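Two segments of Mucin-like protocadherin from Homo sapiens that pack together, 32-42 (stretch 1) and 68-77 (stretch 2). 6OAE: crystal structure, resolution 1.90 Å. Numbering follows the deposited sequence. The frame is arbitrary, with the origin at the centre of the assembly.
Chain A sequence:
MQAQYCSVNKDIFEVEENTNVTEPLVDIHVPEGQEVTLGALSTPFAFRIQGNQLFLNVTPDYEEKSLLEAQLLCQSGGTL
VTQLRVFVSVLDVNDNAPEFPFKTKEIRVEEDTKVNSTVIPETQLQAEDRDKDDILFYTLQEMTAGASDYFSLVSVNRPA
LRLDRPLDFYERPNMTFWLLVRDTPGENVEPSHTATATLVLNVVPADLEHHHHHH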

# COMPACT_ATOMS: atom_id res chain seq x y z
N GLU A 32 17.77 -36.47 20.88
CA GLU A 32 17.01 -37.65 21.39
C GLU A 32 16.57 -37.33 22.83
O GLU A 32 17.43 -36.87 23.61
N GLY A 33 15.28 -37.51 23.14
CA GLY A 33 14.70 -37.30 24.48
C GLY A 33 14.06 -35.93 24.66
O GLY A 33 13.44 -35.72 25.73
N GLN A 34 14.18 -35.03 23.68
CA GLN A 34 13.54 -33.68 23.72
C GLN A 34 12.38 -33.64 22.71
O GLN A 34 12.35 -34.48 21.81
N GLU A 35 11.45 -32.70 22.89
CA GLU A 35 10.33 -32.42 21.96
C GLU A 35 10.27 -30.90 21.75
O GLU A 35 10.50 -30.16 22.73
N VAL A 36 9.95 -30.46 20.54
CA VAL A 36 9.83 -29.00 20.23
C VAL A 36 8.35 -28.70 19.95
O VAL A 36 7.74 -29.45 19.20
N THR A 37 7.85 -27.63 20.55
CA THR A 37 6.47 -27.13 20.40
C THR A 37 6.53 -25.61 20.27
O THR A 37 7.57 -25.04 20.64
N LEU A 38 5.46 -24.99 19.76
CA LEU A 38 5.36 -23.52 19.66
C LEU A 38 5.07 -22.98 21.06
O LEU A 38 4.20 -23.58 21.73
N GLY A 39 5.77 -21.93 21.47
CA GLY A 39 5.51 -21.18 22.71
C GLY A 39 4.51 -20.06 22.48
O GLY A 39 4.17 -19.76 21.30
N ALA A 40 4.04 -19.45 23.57
CA ALA A 40 2.96 -18.45 23.58
C ALA A 40 3.44 -17.08 23.10
O ALA A 40 2.57 -16.23 22.90
N LEU A 41 4.74 -16.84 22.91
CA LEU A 41 5.23 -15.58 22.27
C LEU A 41 5.15 -15.69 20.73
O LEU A 41 5.36 -14.67 20.08
N SER A 42 4.86 -16.88 20.19
CA SER A 42 4.61 -17.08 18.74
C SER A 42 3.43 -16.21 18.29
O SER A 42 2.41 -16.17 19.01
N LEU A 68 6.29 -11.98 11.50
CA LEU A 68 5.69 -13.16 12.16
C LEU A 68 6.82 -13.81 12.95
O LEU A 68 7.92 -13.93 12.38
N GLU A 69 6.56 -14.18 14.19
CA GLU A 69 7.55 -14.75 15.12
C GLU A 69 7.07 -16.13 15.57
O GLU A 69 5.91 -16.27 15.93
N ALA A 70 7.97 -17.11 15.56
CA ALA A 70 7.74 -18.45 16.11
C ALA A 70 8.69 -18.61 17.29
O ALA A 70 9.91 -18.38 17.09
N GLN A 71 8.15 -18.98 18.45
CA GLN A 71 8.96 -19.33 19.65
C GLN A 71 9.00 -20.84 19.69
O GLN A 71 7.93 -21.45 19.85
N LEU A 72 10.17 -21.43 19.51
CA LEU A 72 10.36 -22.90 19.54
C LEU A 72 10.83 -23.24 20.94
O LEU A 72 11.91 -22.75 21.31
N LEU A 73 10.03 -24.02 21.66
CA LEU A 73 10.30 -24.46 23.04
C LEU A 73 10.81 -25.89 22.95
O LEU A 73 10.05 -26.75 22.48
N CYS A 74 12.05 -26.13 23.38
CA CYS A 74 12.68 -27.47 23.34
C CYS A 74 12.68 -28.07 24.74
O CYS A 74 13.55 -27.69 25.54
N GLN A 75 11.73 -28.97 25.00
CA GLN A 75 11.43 -29.52 26.34
C GLN A 75 11.88 -30.98 26.42
O GLN A 75 11.94 -31.64 25.36
N SER A 76 12.20 -31.45 27.63
CA SER A 76 12.53 -32.86 27.98
C SER A 76 11.70 -33.25 29.20
O SER A 76 11.96 -32.69 30.29
N GLY A 77 10.73 -34.15 29.03
CA GLY A 77 9.75 -34.51 30.07
C GLY A 77 8.89 -33.32 30.49
O GLY A 77 8.43 -33.32 31.65

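What satisfies the backbone where the strands pair? Running antiparallel, Glu-35 and Gln-75 exchange two hydrogen bonds, Glu-35 N to Gln-75 O at 2.7 Å and Gln-75 N to Glu-35 O at 2.8 Å. Thr-37 and Leu-73 repeat the pattern, with Thr-37 N to Leu-73 O at 3.1 Å and Leu-73 N to Thr-37 O at 2.9 Å. Past these pairs, Gly-39 N donates to Gln-71 O at 2.7 Å.

How is the turn from Gly-39 to Ser-42 held? Gln-71, with chi1 and chi2 both t, points toward the other stretch and, through OE1, accepts from Leu-41 N at 3.0 Å; its NE2 is satisfied elsewhere in the structure. Ser-42, rotamer m, works both ways: its OG donates to Gly-39 O at 2.8 Å and accepts from Gln-71 N at 2.8 Å. A CB on Gly-39 would clash with Gln-71 OE1.

Which side chains pack on the face of Val-36 and Leu-38? Val-36 (p) sets CG2 3.7 Å from Cys-74 SG and 3.8 Å from Leu-72 CB. Leu-38 (m, t) reaches with CD2 to Leu-72 CD2 and Ala-70 CB, both at 4.0 Å. Cys-74 (m) is also covalently bonded to a group elsewhere in the structure. On the opposite face, with Thr-37 and Gln-75, Leu-73 (m, t) sets CD1 3.5 Å from Gly-39 CA.

What closes the other end? Ser-76 (t) donates from OG to Gly-33 O at 3.2 Å, a side-chain bond just past the Glu-35 and Gln-75 pair.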

# COMPACT_ATOMS: atom_id res chain seq x y z
CB GLU A 32 17.85 -38.93 21.31
CG GLU A 32 17.05 -40.20 21.58
CD GLU A 32 15.89 -40.44 20.62
OE1 GLU A 32 16.13 -40.46 19.39
OE2 GLU A 32 14.74 -40.58 21.11
CB GLN A 34 14.58 -32.58 23.42
CG GLN A 34 15.49 -32.27 24.61
CD GLN A 34 16.51 -31.20 24.32
OE1 GLN A 34 16.22 -30.16 23.72
NE2 GLN A 34 17.74 -31.44 24.75
CB GLU A 35 9.00 -32.94 22.50
CG GLU A 35 8.82 -34.44 22.33
CD GLU A 35 7.57 -35.03 22.95
OE1 GLU A 35 7.55 -36.25 23.17
OE2 GLU A 35 6.61 -34.27 23.22
CB VAL A 36 10.76 -28.54 19.10
CG1 VAL A 36 10.42 -29.18 17.75
CG2 VAL A 36 10.79 -27.02 18.99
CB THR A 37 5.62 -27.55 21.61
OG1 THR A 37 6.18 -26.92 22.76
CG2 THR A 37 5.57 -29.05 21.80
CB LEU A 38 4.27 -23.10 18.66
CG LEU A 38 4.62 -23.29 17.19
CD1 LEU A 38 3.42 -22.98 16.30
CD2 LEU A 38 5.80 -22.42 16.79
CB ALA A 40 2.35 -18.35 24.96
CB LEU A 41 6.65 -15.22 22.74
CG LEU A 41 6.74 -14.54 24.11
CD1 LEU A 41 8.17 -14.06 24.37
CD2 LEU A 41 5.77 -13.37 24.24
CB SER A 42 4.33 -18.51 18.38
OG SER A 42 5.38 -19.37 18.80
CB LEU A 68 5.09 -14.10 11.11
CG LEU A 68 4.23 -13.43 10.03
CD1 LEU A 68 3.75 -14.46 9.00
CD2 LEU A 68 3.05 -12.72 10.65
CB GLU A 69 7.75 -13.78 16.29
CG GLU A 69 8.54 -14.35 17.45
CD GLU A 69 9.06 -13.29 18.42
OE1 GLU A 69 10.19 -13.48 18.94
OE2 GLU A 69 8.36 -12.29 18.64
CB ALA A 70 7.97 -19.51 15.08
CB GLN A 71 8.34 -18.71 20.90
CG GLN A 71 9.08 -19.08 22.19
CD GLN A 71 8.37 -18.58 23.42
OE1 GLN A 71 7.15 -18.58 23.50
NE2 GLN A 71 9.16 -18.15 24.39
CB LEU A 72 11.39 -23.35 18.50
CG LEU A 72 11.25 -22.78 17.09
CD1 LEU A 72 12.05 -23.61 16.11
CD2 LEU A 72 9.80 -22.70 16.66
CB LEU A 73 9.02 -24.40 23.89
CG LEU A 73 8.40 -23.02 24.09
CD1 LEU A 73 7.19 -23.12 25.02
CD2 LEU A 73 9.39 -22.01 24.65
CB CYS A 74 14.06 -27.38 22.73
SG CYS A 74 13.94 -27.19 20.93
CB GLN A 75 9.94 -29.38 26.62
CG GLN A 75 9.42 -27.95 26.48
CD GLN A 75 7.96 -27.82 26.86
OE1 GLN A 75 7.31 -28.78 27.26
NE2 GLN A 75 7.43 -26.61 26.75
CB SER A 76 14.00 -33.05 28.24
OG SER A 76 14.28 -34.41 28.58